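Local coordinates for alpha,alpha-trehalose-phosphate synthase (UDP-forming) (Burkholderia multivorans, PDB 5UOF), which belongs to glycosyltransferase family 20 and adopts the GT-B fold, with two Rossmann-like domains facing each other, at residues Val301-Ala307 with Trp340-Leu346; Glu288-Ala292 with Arg330-Phe335; Glu53-Asp59 with Val75-Arg79; Val14-Arg18 with His142-Phe146. All coordinates share one frame. Residues are numbered along the deposited sequence.

Contact 1 of 4, residues Val301-Ala307 with Trp340-Leu346. With EDO (1,2-ethanediol), chain N.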
loop_
_atom_site.group_PDB
_atom_site.type_symbol
_atom_site.label_atom_id
_atom_site.label_comp_id
_atom_site.label_asym_id
_atom_site.label_seq_id
_atom_site.Cartn_x
_atom_site.Cartn_y
_atom_site.Cartn_z
ATOM N N VAL A 301 22.261 13.462 -25.690
ATOM C CA VAL A 301 22.282 12.959 -24.321
ATOM C C VAL A 301 22.163 11.446 -24.396
ATOM O O VAL A 301 21.549 10.901 -25.316
ATOM C CB VAL A 301 21.146 13.582 -23.467
ATOM C CG1 VAL A 301 19.784 13.283 -24.082
ATOM C CG2 VAL A 301 21.191 13.086 -22.026
ATOM N N SER A 302 22.767 10.764 -23.430
ATOM C CA SER A 302 22.630 9.323 -23.297
ATOM C C SER A 302 22.350 8.966 -21.849
ATOM O O SER A 302 22.855 9.602 -20.922
ATOM C CB SER A 302 23.895 8.575 -23.741
ATOM O OG SER A 302 24.101 8.712 -25.135
ATOM N N LEU A 303 21.558 7.923 -21.670
ATOM C CA LEU A 303 21.292 7.370 -20.354
ATOM C C LEU A 303 22.159 6.132 -20.172
ATOM O O LEU A 303 22.137 5.231 -21.010
ATOM C CB LEU A 303 19.806 7.020 -20.202
ATOM C CG LEU A 303 19.436 6.141 -18.997
ATOM C CD1 LEU A 303 19.739 6.862 -17.689
ATOM C CD2 LEU A 303 17.940 5.768 -19.082
ATOM N N VAL A 304 22.950 6.106 -19.099
ATOM C CA VAL A 304 23.699 4.920 -18.707
ATOM C C VAL A 304 23.013 4.348 -17.476
ATOM O O VAL A 304 22.973 4.997 -16.426
ATOM C CB VAL A 304 25.175 5.248 -18.426
ATOM C CG1 VAL A 304 25.880 4.049 -17.784
ATOM C CG2 VAL A 304 25.882 5.603 -19.711
ATOM N N GLN A 305 22.450 3.150 -17.613
ATOM C CA GLN A 305 21.851 2.411 -16.502
ATOM C C GLN A 305 22.774 1.256 -16.149
ATOM O O GLN A 305 22.978 0.348 -16.961
ATOM C CB GLN A 305 20.460 1.889 -16.859
ATOM C CG GLN A 305 19.860 0.985 -15.772
ATOM C CD GLN A 305 19.433 1.765 -14.554
ATOM O OE1 GLN A 305 18.609 2.671 -14.657
ATOM N NE2 GLN A 305 19.997 1.427 -13.389
ATOM N N ILE A 306 23.333 1.295 -14.943
ATOM C CA ILE A 306 24.163 0.221 -14.428
ATOM C C ILE A 306 23.318 -0.564 -13.441
ATOM O O ILE A 306 22.621 0.023 -12.607
ATOM C CB ILE A 306 25.440 0.769 -13.771
ATOM C CG1 ILE A 306 26.324 1.416 -14.844
ATOM C CG2 ILE A 306 26.201 -0.345 -13.026
ATOM C CD1 ILE A 306 27.420 2.297 -14.281
ATOM N N ALA A 307 23.352 -1.885 -13.564
ATOM C CA ALA A 307 22.609 -2.781 -12.677
ATOM C C ALA A 307 23.573 -3.864 -12.222
ATOM O O ALA A 307 23.813 -4.838 -12.957
ATOM C CB ALA A 307 21.386 -3.376 -13.365
ATOM N N TRP A 340 24.889 6.744 -32.110
ATOM C CA TRP A 340 24.237 7.068 -30.845
ATOM C C TRP A 340 23.386 5.902 -30.372
ATOM O O TRP A 340 22.433 5.518 -31.061
ATOM C CB TRP A 340 23.380 8.319 -30.976
ATOM C CG TRP A 340 22.689 8.703 -29.704
ATOM C CD1 TRP A 340 23.253 8.829 -28.459
ATOM C CD2 TRP A 340 21.309 9.038 -29.558
ATOM N NE1 TRP A 340 22.298 9.226 -27.554
ATOM C CE2 TRP A 340 21.095 9.354 -28.204
ATOM C CE3 TRP A 340 20.228 9.096 -30.448
ATOM C CZ2 TRP A 340 19.841 9.732 -27.713
ATOM C CZ3 TRP A 340 18.979 9.469 -29.960
ATOM C CH2 TRP A 340 18.796 9.781 -28.605
ATOM N N THR A 341 23.740 5.356 -29.196
ATOM C CA THR A 341 22.905 4.429 -28.441
ATOM C C THR A 341 22.207 5.219 -27.336
ATOM O O THR A 341 22.879 5.671 -26.397
ATOM C CB THR A 341 23.755 3.292 -27.844
ATOM O OG1 THR A 341 24.227 2.433 -28.894
ATOM C CG2 THR A 341 22.946 2.455 -26.851
ATOM N N PRO A 342 20.889 5.459 -27.424
ATOM C CA PRO A 342 20.219 6.279 -26.392
ATOM C C PRO A 342 20.353 5.738 -24.974
ATOM O O PRO A 342 20.606 6.516 -24.039
ATOM C CB PRO A 342 18.755 6.285 -26.858
ATOM C CG PRO A 342 18.845 6.132 -28.357
ATOM C CD PRO A 342 20.053 5.263 -28.621
ATOM N N ILE A 343 20.158 4.435 -24.776
ATOM C CA ILE A 343 20.209 3.823 -23.450
ATOM C C ILE A 343 21.296 2.760 -23.467
ATOM O O ILE A 343 21.174 1.743 -24.165
ATOM C CB ILE A 343 18.868 3.212 -23.023
ATOM C CG1 ILE A 343 17.795 4.295 -22.915
ATOM C CG2 ILE A 343 19.027 2.517 -21.654
ATOM C CD1 ILE A 343 16.425 3.736 -22.471
ATOM N N GLN A 344 22.364 2.999 -22.709
ATOM C CA GLN A 344 23.362 1.968 -22.436
ATOM C C GLN A 344 22.954 1.257 -21.156
ATOM O O GLN A 344 22.933 1.868 -20.086
ATOM C CB GLN A 344 24.755 2.574 -22.291
ATOM C CG GLN A 344 25.203 3.313 -23.527
ATOM C CD GLN A 344 26.513 4.044 -23.309
ATOM O OE1 GLN A 344 26.601 5.262 -23.517
ATOM N NE2 GLN A 344 27.538 3.306 -22.886
ATOM N N TYR A 345 22.617 -0.023 -21.266
ATOM C CA TYR A 345 22.106 -0.790 -20.139
ATOM C C TYR A 345 23.121 -1.885 -19.840
ATOM O O TYR A 345 23.308 -2.811 -20.641
ATOM C CB TYR A 345 20.712 -1.346 -20.446
ATOM C CG TYR A 345 20.219 -2.339 -19.440
ATOM C CD1 TYR A 345 20.447 -2.158 -18.084
ATOM C CD2 TYR A 345 19.531 -3.473 -19.848
ATOM C CE1 TYR A 345 20.012 -3.083 -17.164
ATOM C CE2 TYR A 345 19.091 -4.399 -18.935
ATOM C CZ TYR A 345 19.332 -4.194 -17.600
ATOM O OH TYR A 345 18.900 -5.122 -16.698
ATOM N N LEU A 346 23.792 -1.757 -18.693
ATOM C CA LEU A 346 24.992 -2.523 -18.370
ATOM C C LEU A 346 24.715 -3.371 -17.138
ATOM O O LEU A 346 24.594 -2.838 -16.030
ATOM C CB LEU A 346 26.170 -1.579 -18.125
ATOM C CG LEU A 346 26.580 -0.810 -19.386
ATOM C CD1 LEU A 346 27.445 0.399 -19.038
ATOM C CD2 LEU A 346 27.314 -1.759 -20.331
HETATM C C1 EDO N . 26.509 3.946 -31.309
HETATM O O1 EDO N . 25.434 3.003 -31.205
HETATM C C2 EDO N . 27.843 3.211 -31.322
HETATM O O2 EDO N . 27.918 2.381 -30.158
HETATM O O HOH W 1 25.253 6.349 -25.656
#
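Strands 301-306 and 343-346 run parallel at 12°, and only every second residue of 301-306 turns its N and O toward 343-346, as in a parallel ladder. Leu-303 N, Gln-305 N and Ala-307 N donate to Pro-342 O (2.9 Å), Gln-344 O (2.8 Å) and Leu-346 O (2.9 Å), while Leu-303 O and Gln-305 O accept from Gln-344 N and Leu-346 N (both 2.8 Å). Ser-302, Val-304 and Ile-306 turn theirs to strand 266-271. In this beta-alpha-beta unit Ile-343 N finds Asn-332 OD1 of the connecting helix. Trp-340 NE1 is shared by two weak bonds, to Val-301 O (2.9 Å) and Ser-302 OG (3.1 Å). The short Ser-302 hydroxyl and the longer Gln-344 side chain meet one water, which also satisfies Thr-341 O. Thr-341 OG1 hydrogen-bonds 1,2-ethanediol O1 (2.7 Å), and Tyr-345 OH bonds Asn-347 ND2. Gln-305 reaches Ser-270, Asp-272 and Ile-306 O. With the ladder's backbone and these side chains paired, much of both faces can be apolar.

Contact 2 of 4, residues Glu288-Ala292 with Arg330-Phe335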
loop_
_atom_site.group_PDB
_atom_site.type_symbol
_atom_site.label_atom_id
_atom_site.label_comp_id
_atom_site.label_asym_id
_atom_site.label_seq_id
_atom_site.Cartn_x
_atom_site.Cartn_y
_atom_site.Cartn_z
ATOM N N GLU A 288 12.558 7.926 -22.614
ATOM C CA GLU A 288 11.981 7.848 -23.951
ATOM C C GLU A 288 11.022 9.004 -24.199
ATOM O O GLU A 288 11.080 9.660 -25.242
ATOM C CB GLU A 288 11.250 6.515 -24.110
ATOM C CG GLU A 288 10.503 6.373 -25.425
ATOM C CD GLU A 288 9.537 5.197 -25.425
ATOM O OE1 GLU A 288 9.303 4.599 -24.344
ATOM O OE2 GLU A 288 9.014 4.876 -26.514
ATOM N N ARG A 289 10.136 9.265 -23.234
ATOM C CA ARG A 289 9.155 10.334 -23.369
ATOM C C ARG A 289 9.842 11.684 -23.492
ATOM O O ARG A 289 9.422 12.529 -24.283
ATOM C CB ARG A 289 8.203 10.316 -22.171
ATOM C CG ARG A 289 7.055 11.292 -22.262
ATOM C CD ARG A 289 5.941 10.935 -21.264
ATOM N NE ARG A 289 5.303 9.653 -21.565
ATOM C CZ ARG A 289 4.190 9.212 -20.979
ATOM N NH1 ARG A 289 3.586 9.943 -20.052
ATOM N NH2 ARG A 289 3.677 8.038 -21.316
ATOM N N MET A 290 10.918 11.904 -22.736
ATOM C CA MET A 290 11.636 13.164 -22.873
ATOM C C MET A 290 12.199 13.323 -24.282
ATOM O O MET A 290 12.103 14.399 -24.878
ATOM C CB MET A 290 12.748 13.252 -21.830
ATOM C CG MET A 290 13.293 14.658 -21.680
ATOM S SD MET A 290 15.047 14.617 -21.313
ATOM C CE MET A 290 15.710 14.053 -22.881
ATOM N N LEU A 291 12.786 12.257 -24.835
ATOM C CA LEU A 291 13.354 12.345 -26.177
ATOM C C LEU A 291 12.282 12.588 -27.227
ATOM O O LEU A 291 12.548 13.239 -28.246
ATOM C CB LEU A 291 14.122 11.067 -26.509
ATOM C CG LEU A 291 15.372 10.792 -25.676
ATOM C CD1 LEU A 291 15.914 9.431 -26.066
ATOM C CD2 LEU A 291 16.427 11.888 -25.898
ATOM N N ALA A 292 11.078 12.051 -27.011
ATOM C CA ALA A 292 9.968 12.308 -27.926
ATOM C C ALA A 292 9.459 13.738 -27.785
ATOM O O ALA A 292 9.138 14.391 -28.788
ATOM C CB ALA A 292 8.841 11.311 -27.658
ATOM N N ARG A 330 13.525 -1.663 -27.344
ATOM C CA ARG A 330 12.498 -0.891 -28.033
ATOM C C ARG A 330 12.897 0.578 -28.146
ATOM O O ARG A 330 12.759 1.187 -29.211
ATOM C CB ARG A 330 11.161 -1.029 -27.307
ATOM C CG ARG A 330 10.011 -0.346 -28.020
ATOM C CD ARG A 330 8.729 -0.463 -27.213
ATOM N NE ARG A 330 8.896 0.087 -25.872
ATOM C CZ ARG A 330 8.906 1.387 -25.612
ATOM N NH1 ARG A 330 8.754 2.249 -26.609
ATOM N NH2 ARG A 330 9.075 1.817 -24.364
ATOM N N ILE A 331 13.395 1.162 -27.055
ATOM C CA ILE A 331 13.712 2.588 -27.049
ATOM C C ILE A 331 14.917 2.879 -27.932
ATOM O O ILE A 331 14.933 3.866 -28.686
ATOM C CB ILE A 331 13.914 3.069 -25.600
ATOM C CG1 ILE A 331 12.594 2.967 -24.827
ATOM C CG2 ILE A 331 14.445 4.489 -25.556
ATOM C CD1 ILE A 331 12.754 3.116 -23.299
ATOM N N ASN A 332 15.941 2.025 -27.874
ATOM C CA ASN A 332 17.061 2.186 -28.795
ATOM C C ASN A 332 16.621 1.960 -30.240
ATOM O O ASN A 332 17.059 2.676 -31.143
ATOM C CB ASN A 332 18.206 1.249 -28.383
ATOM C CG ASN A 332 18.879 1.712 -27.097
ATOM O OD1 ASN A 332 18.881 2.911 -26.794
ATOM N ND2 ASN A 332 19.417 0.769 -26.313
ATOM N N GLY A 333 15.722 1.003 -30.482
ATOM C CA GLY A 333 15.225 0.831 -31.836
ATOM C C GLY A 333 14.504 2.068 -32.335
ATOM O O GLY A 333 14.578 2.405 -33.521
ATOM N N ARG A 334 13.822 2.772 -31.432
ATOM C CA ARG A 334 13.058 3.952 -31.820
ATOM C C ARG A 334 13.969 5.124 -32.167
ATOM O O ARG A 334 13.745 5.812 -33.171
ATOM C CB ARG A 334 12.102 4.345 -30.697
ATOM C CG ARG A 334 11.217 5.547 -31.041
ATOM C CD ARG A 334 10.178 5.812 -29.956
ATOM N NE ARG A 334 9.386 6.988 -30.319
ATOM C CZ ARG A 334 8.551 7.623 -29.504
ATOM N NH1 ARG A 334 8.387 7.205 -28.257
ATOM N NH2 ARG A 334 7.892 8.691 -29.941
ATOM N N PHE A 335 15.000 5.372 -31.349
ATOM C CA PHE A 335 15.743 6.622 -31.416
ATOM C C PHE A 335 17.189 6.495 -31.872
ATOM O O PHE A 335 17.807 7.525 -32.165
ATOM C CB PHE A 335 15.728 7.320 -30.044
ATOM C CG PHE A 335 14.380 7.875 -29.659
ATOM C CD1 PHE A 335 13.754 8.826 -30.456
ATOM C CD2 PHE A 335 13.746 7.445 -28.504
ATOM C CE1 PHE A 335 12.511 9.334 -30.110
ATOM C CE2 PHE A 335 12.502 7.949 -28.151
ATOM C CZ PHE A 335 11.889 8.901 -28.955
#
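Helical segments 288-292 and 330-335 run almost parallel, 13° apart, with axes 11.2 Å from each other at closest. That is a wide spacing, bridged by long side chains; the nearest alpha carbons, Glu-288 CA and Ile-331 CA, are 6.3 Å apart. Glu-288 points across as a knob, set in a hole formed by Arg-330, Ile-331, Arg-334 and Phe-335. Its carboxylate takes a two-pronged salt bridge from Arg-330, with NH1 to OE2 at 2.6 Å and NH2 to OE1 at 2.8 Å, and Arg-334, one helical turn on, adds NH1 to OE2 at 3.0 Å. Arg-330 also pairs with Glu-327 of its own helix. The two helices, 280-293 and 314-335, cover the same face of the parallel sheet in this Rossmann-like domain; they meet also through Ile-331 on Phe-284, and Ile-331 lies against Ile-343 of the sheet. Toward the C-terminal ends of the two segments the interface is apolar. Phe-335, at the end of its helix, offers a flat ring to Leu-291, whose CB lies 4.0 Å from the ring centroid in a CH-pi contact, 16° off the normal. Ala-292 is small enough to let that ring in, its CB 4.1 Å from Phe-335 CZ.

Contact 3 of 4, residues Glu53-Asp59 with Val75-Arg79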
loop_
_atom_site.group_PDB
_atom_site.type_symbol
_atom_site.label_atom_id
_atom_site.label_comp_id
_atom_site.label_asym_id
_atom_site.label_seq_id
_atom_site.Cartn_x
_atom_site.Cartn_y
_atom_site.Cartn_z
ATOM N N GLU A 53 29.440 -18.985 4.028
ATOM C CA GLU A 53 29.665 -20.362 3.615
ATOM C C GLU A 53 28.448 -21.225 3.916
ATOM O O GLU A 53 27.707 -20.977 4.872
ATOM C CB GLU A 53 30.885 -20.964 4.324
ATOM C CG GLU A 53 32.118 -20.074 4.368
ATOM C CD GLU A 53 32.940 -20.129 3.095
ATOM O OE1 GLU A 53 32.353 -20.069 1.993
ATOM O OE2 GLU A 53 34.181 -20.238 3.198
ATOM N N ILE A 54 28.261 -22.255 3.098
ATOM C CA ILE A 54 27.272 -23.297 3.353
ATOM C C ILE A 54 27.984 -24.488 3.975
ATOM O O ILE A 54 29.072 -24.875 3.532
ATOM C CB ILE A 54 26.534 -23.699 2.064
ATOM C CG1 ILE A 54 25.732 -22.518 1.529
ATOM C CG2 ILE A 54 25.608 -24.879 2.324
ATOM C CD1 ILE A 54 24.662 -22.054 2.484
ATOM N N VAL A 55 27.381 -25.060 5.016
ATOM C CA VAL A 55 27.949 -26.200 5.724
ATOM C C VAL A 55 26.931 -27.335 5.723
ATOM O O VAL A 55 25.724 -27.120 5.592
ATOM C CB VAL A 55 28.366 -25.830 7.162
ATOM C CG1 VAL A 55 29.539 -24.858 7.142
ATOM C CG2 VAL A 55 27.194 -25.228 7.912
ATOM N N GLY A 56 27.439 -28.562 5.866
ATOM C CA GLY A 56 26.566 -29.725 5.791
ATOM C C GLY A 56 25.614 -29.821 6.970
ATOM O O GLY A 56 24.401 -29.978 6.798
ATOM N N THR A 57 26.153 -29.743 8.178
ATOM C CA THR A 57 25.403 -29.735 9.421
ATOM C C THR A 57 25.650 -28.417 10.141
ATOM O O THR A 57 26.671 -27.758 9.906
ATOM C CB THR A 57 25.820 -30.909 10.324
ATOM O OG1 THR A 57 27.242 -30.901 10.494
ATOM C CG2 THR A 57 25.391 -32.234 9.709
ATOM N N PRO A 58 24.729 -27.988 11.006
ATOM C CA PRO A 58 24.921 -26.714 11.713
ATOM C C PRO A 58 26.252 -26.661 12.451
ATOM O O PRO A 58 26.707 -27.656 13.022
ATOM C CB PRO A 58 23.741 -26.676 12.688
ATOM C CG PRO A 58 22.687 -27.483 12.016
ATOM C CD PRO A 58 23.400 -28.571 11.267
ATOM N N ASP A 59 26.888 -25.489 12.414
ATOM C CA ASP A 59 28.077 -25.269 13.229
ATOM C C ASP A 59 27.722 -25.409 14.704
ATOM O O ASP A 59 26.706 -24.878 15.163
ATOM C CB ASP A 59 28.675 -23.881 12.968
ATOM C CG ASP A 59 29.547 -23.834 11.726
ATOM O OD1 ASP A 59 30.029 -24.897 11.286
ATOM O OD2 ASP A 59 29.763 -22.723 11.195
ATOM N N VAL A 75 29.305 -18.035 11.888
ATOM C CA VAL A 75 28.857 -19.396 11.631
ATOM C C VAL A 75 28.600 -19.539 10.140
ATOM O O VAL A 75 28.296 -18.565 9.443
ATOM C CB VAL A 75 27.580 -19.768 12.424
ATOM C CG1 VAL A 75 27.831 -19.706 13.924
ATOM C CG2 VAL A 75 26.429 -18.867 12.038
ATOM N N GLY A 76 28.747 -20.767 9.644
ATOM C CA GLY A 76 28.144 -21.120 8.380
ATOM C C GLY A 76 26.662 -21.374 8.560
ATOM O O GLY A 76 26.145 -21.404 9.675
ATOM N N LEU A 77 25.969 -21.539 7.437
ATOM C CA LEU A 77 24.561 -21.908 7.420
ATOM C C LEU A 77 24.397 -23.196 6.627
ATOM O O LEU A 77 25.083 -23.401 5.620
ATOM C CB LEU A 77 23.714 -20.797 6.794
ATOM C CG LEU A 77 23.671 -19.445 7.509
ATOM C CD1 LEU A 77 23.051 -18.378 6.603
ATOM C CD2 LEU A 77 22.896 -19.573 8.819
ATOM N N THR A 78 23.510 -24.082 7.082
ATOM C CA THR A 78 23.143 -25.194 6.216
ATOM C C THR A 78 22.314 -24.666 5.046
ATOM O O THR A 78 21.876 -23.517 5.038
ATOM C CB THR A 78 22.351 -26.261 6.973
ATOM O OG1 THR A 78 21.100 -25.712 7.413
ATOM C CG2 THR A 78 23.142 -26.789 8.167
ATOM N N ARG A 79 22.106 -25.519 4.037
ATOM C CA ARG A 79 21.232 -25.130 2.934
ATOM C C ARG A 79 19.823 -24.845 3.438
ATOM O O ARG A 79 19.180 -23.887 2.995
ATOM C CB ARG A 79 21.211 -26.217 1.858
ATOM C CG ARG A 79 20.204 -25.960 0.735
ATOM C CD ARG A 79 20.539 -24.701 -0.047
ATOM N NE ARG A 79 21.861 -24.791 -0.657
ATOM C CZ ARG A 79 22.494 -23.775 -1.236
ATOM N NH1 ARG A 79 21.932 -22.575 -1.289
ATOM N NH2 ARG A 79 23.699 -23.963 -1.761
HETATM O O HOH W 2 23.553 -27.957 3.971
HETATM O O HOH W 3 25.558 -23.195 11.602
#
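Val-75, in the last part of strand 70-77, touches Asp-59 with its CA 3.5 Å from Asp-59 OD2; its backbone pairs with Gly-49 and Asn-51. At Gly-76 the segments come too close for a side chain: a beta carbon would sit 2.7 Å from Val-55 CG1. Gly-76 N donates to Asp-59 OD2 (2.7 Å), and a water links Gly-76 O to Asp-59 N, so the N and O of Gly-76 are both tied to Asp-59, one directly and one through water. Leu-77 makes the parallel bridge with Ile-54: Leu-77 N donates to Glu-53 O (3.1 Å) and Val-55 N to Leu-77 O (2.9 Å). Here strand 53-54 lies beside a strand of the N-terminal Rossmann-like domain's sheet, just where the chain passes into helix 79-86. Thr-78 is the N-cap, its hydroxyl accepting from Asp-81 N, while its methyl CG2 packs 3.6 Å from Pro-58 CD. Arg-79 N, in the first turn and so without an intrahelical acceptor, donates to a water that in turn donates to Val-55 O. The Arg-79 guanidinium lays one face over Ile-54, with Arg-79 NH2 4.1 Å from Ile-54 CG1.

Contact 4 of 4, residues Val14-Arg18 with His142-Phe146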
loop_
_atom_site.group_PDB
_atom_site.type_symbol
_atom_site.label_atom_id
_atom_site.label_comp_id
_atom_site.label_asym_id
_atom_site.label_seq_id
_atom_site.Cartn_x
_atom_site.Cartn_y
_atom_site.Cartn_z
ATOM N N VAL A 14 27.609 -6.083 17.138
ATOM C CA VAL A 14 26.860 -5.894 15.901
ATOM C C VAL A 14 26.380 -7.252 15.413
ATOM O O VAL A 14 27.167 -8.202 15.322
ATOM C CB VAL A 14 27.724 -5.196 14.838
ATOM C CG1 VAL A 14 27.071 -5.313 13.467
ATOM C CG2 VAL A 14 27.948 -3.728 15.203
ATOM N N VAL A 15 25.089 -7.348 15.102
ATOM C CA VAL A 15 24.488 -8.562 14.559
ATOM C C VAL A 15 23.893 -8.202 13.199
ATOM O O VAL A 15 23.011 -7.334 13.114
ATOM C CB VAL A 15 23.412 -9.128 15.499
ATOM C CG1 VAL A 15 22.746 -10.355 14.889
ATOM C CG2 VAL A 15 24.012 -9.469 16.861
ATOM N N SER A 16 24.378 -8.850 12.136
ATOM C CA SER A 16 23.885 -8.544 10.794
ATOM C C SER A 16 23.977 -9.777 9.901
ATOM O O SER A 16 24.383 -10.859 10.333
ATOM C CB SER A 16 24.661 -7.383 10.170
ATOM O OG SER A 16 25.971 -7.782 9.799
ATOM N N ASN A 17 23.629 -9.587 8.623
ATOM C CA ASN A 17 23.494 -10.712 7.698
ATOM C C ASN A 17 24.836 -11.366 7.419
ATOM O O ASN A 17 24.922 -12.596 7.324
ATOM C CB ASN A 17 22.880 -10.260 6.368
ATOM C CG ASN A 17 21.475 -9.719 6.511
ATOM O OD1 ASN A 17 20.695 -10.184 7.336
ATOM N ND2 ASN A 17 21.146 -8.727 5.692
ATOM N N ARG A 18 25.895 -10.571 7.283
ATOM C CA ARG A 18 27.150 -11.099 6.774
ATOM C C ARG A 18 28.323 -10.405 7.448
ATOM O O ARG A 18 28.380 -9.171 7.487
ATOM C CB ARG A 18 27.228 -10.902 5.256
ATOM C CG ARG A 18 28.556 -11.296 4.652
ATOM C CD ARG A 18 28.711 -12.798 4.618
ATOM N NE ARG A 18 30.051 -13.175 4.179
ATOM C CZ ARG A 18 30.415 -13.272 2.907
ATOM N NH1 ARG A 18 29.536 -13.021 1.943
ATOM N NH2 ARG A 18 31.654 -13.626 2.597
ATOM N N HIS A 142 15.734 -9.151 8.066
ATOM C CA HIS A 142 15.937 -10.593 8.199
ATOM C C HIS A 142 16.075 -11.006 9.651
ATOM O O HIS A 142 15.878 -12.185 9.975
ATOM C CB HIS A 142 17.199 -11.058 7.453
ATOM C CG HIS A 142 17.166 -10.842 5.968
ATOM N ND1 HIS A 142 16.415 -11.625 5.117
ATOM C CD2 HIS A 142 17.827 -9.962 5.181
ATOM C CE1 HIS A 142 16.599 -11.224 3.872
ATOM N NE2 HIS A 142 17.451 -10.214 3.885
ATOM N N LEU A 143 16.438 -10.062 10.525
ATOM C CA LEU A 143 16.739 -10.346 11.925
ATOM C C LEU A 143 15.758 -9.659 12.861
ATOM O O LEU A 143 16.052 -9.477 14.041
ATOM C CB LEU A 143 18.168 -9.911 12.256
ATOM C CG LEU A 143 19.282 -10.712 11.600
ATOM C CD1 LEU A 143 20.602 -9.943 11.629
ATOM C CD2 LEU A 143 19.403 -12.060 12.292
ATOM N N LEU A 144 14.611 -9.230 12.347
ATOM C CA LEU A 144 13.618 -8.579 13.200
ATOM C C LEU A 144 13.284 -9.344 14.485
ATOM O O LEU A 144 13.249 -8.713 15.554
ATOM C CB LEU A 144 12.383 -8.293 12.336
ATOM C CG LEU A 144 11.349 -7.352 12.930
ATOM C CD1 LEU A 144 10.697 -6.593 11.809
ATOM C CD2 LEU A 144 10.325 -8.166 13.703
ATOM N N PRO A 145 13.055 -10.662 14.481
ATOM C CA PRO A 145 12.720 -11.357 15.734
ATOM C C PRO A 145 13.903 -11.608 16.662
ATOM O O PRO A 145 13.735 -12.293 17.679
ATOM C CB PRO A 145 12.135 -12.698 15.249
ATOM C CG PRO A 145 11.963 -12.577 13.768
ATOM C CD PRO A 145 12.976 -11.574 13.327
ATOM N N PHE A 146 15.084 -11.061 16.369
ATOM C CA PHE A 146 16.296 -11.500 17.063
ATOM C C PHE A 146 16.274 -11.121 18.545
ATOM O O PHE A 146 16.628 -11.941 19.402
ATOM C CB PHE A 146 17.525 -10.915 16.365
ATOM C CG PHE A 146 18.823 -11.599 16.733
ATOM C CD1 PHE A 146 19.217 -12.769 16.093
ATOM C CD2 PHE A 146 19.661 -11.051 17.689
ATOM C CE1 PHE A 146 20.419 -13.388 16.415
ATOM C CE2 PHE A 146 20.861 -11.659 18.010
ATOM C CZ PHE A 146 21.241 -12.827 17.372
HETATM O O HOH W 4 18.729 -8.382 8.458
#
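Val-15, Leu-143 and Asn-17 carry most of this buried contact, in the N-terminal Rossmann-like domain of the GT-B fold, where the loop leading from strand 135-139 into helix 146-152 packs on the neighbouring parallel strand 12-16. Val-15 points toward the loop and fills the angle between two larger side chains. Its CG1 lies 3.9 Å from Leu-143 CD1 and 3.8 Å from Phe-146 CZ, and stands over the face of the Phe-146 ring, 3.9 Å from the centroid, in a CH-pi contact. Valine suits an extended strand, where beta-branching is well tolerated, and is compact enough to fit between Leu-143 and Phe-146. Leu-143 begins a type I turn, closed by Phe-146 N to Leu-143 O at 3.0 Å, which brings Phe-146 round to the same side. Leu-143 CD1 also reaches along the strand, 3.7 Å from Ser-16 CA. Asn-17 stands where the chain turns a corner. Its OD1 accepts from a water 2.9 Å away, which is in turn weakly bonded to His-142 N at 3.1 Å, and it also bonds to Tyr-85 OH; Asn-17 ND2 lies 3.6 Å from His-142 CD2, in van der Waals contact. The His-142 ring itself meets those of Tyr-85 and Tyr-86. The chemistry thus changes along the contact, from apolar packing at Val-15 to water-mediated polar contact at the Asn-17 corner.

From the N terminus, contact 4 opens first, at 14-18, and closes only at 142-146. Within that span contact 3 opens and closes, joining 53-59 to 75-79; the two reach the same mixed sheet of the N-terminal domain, with centres about 17 Å apart. The chain then passes to the second Rossmann-like domain, where the remaining contacts cross: contact 2 opens at 288-292, contact 1 at 301-307, contact 2 closes at 330-335 and contact 1 at 340-346. Helix 314-335 is therefore both the connection within contact 1 and a partner in contact 2, and through it the two touch. Contacts 1 and 4, about 36 Å apart between centres, lie on opposite sides of the chain's centre, one in each domain.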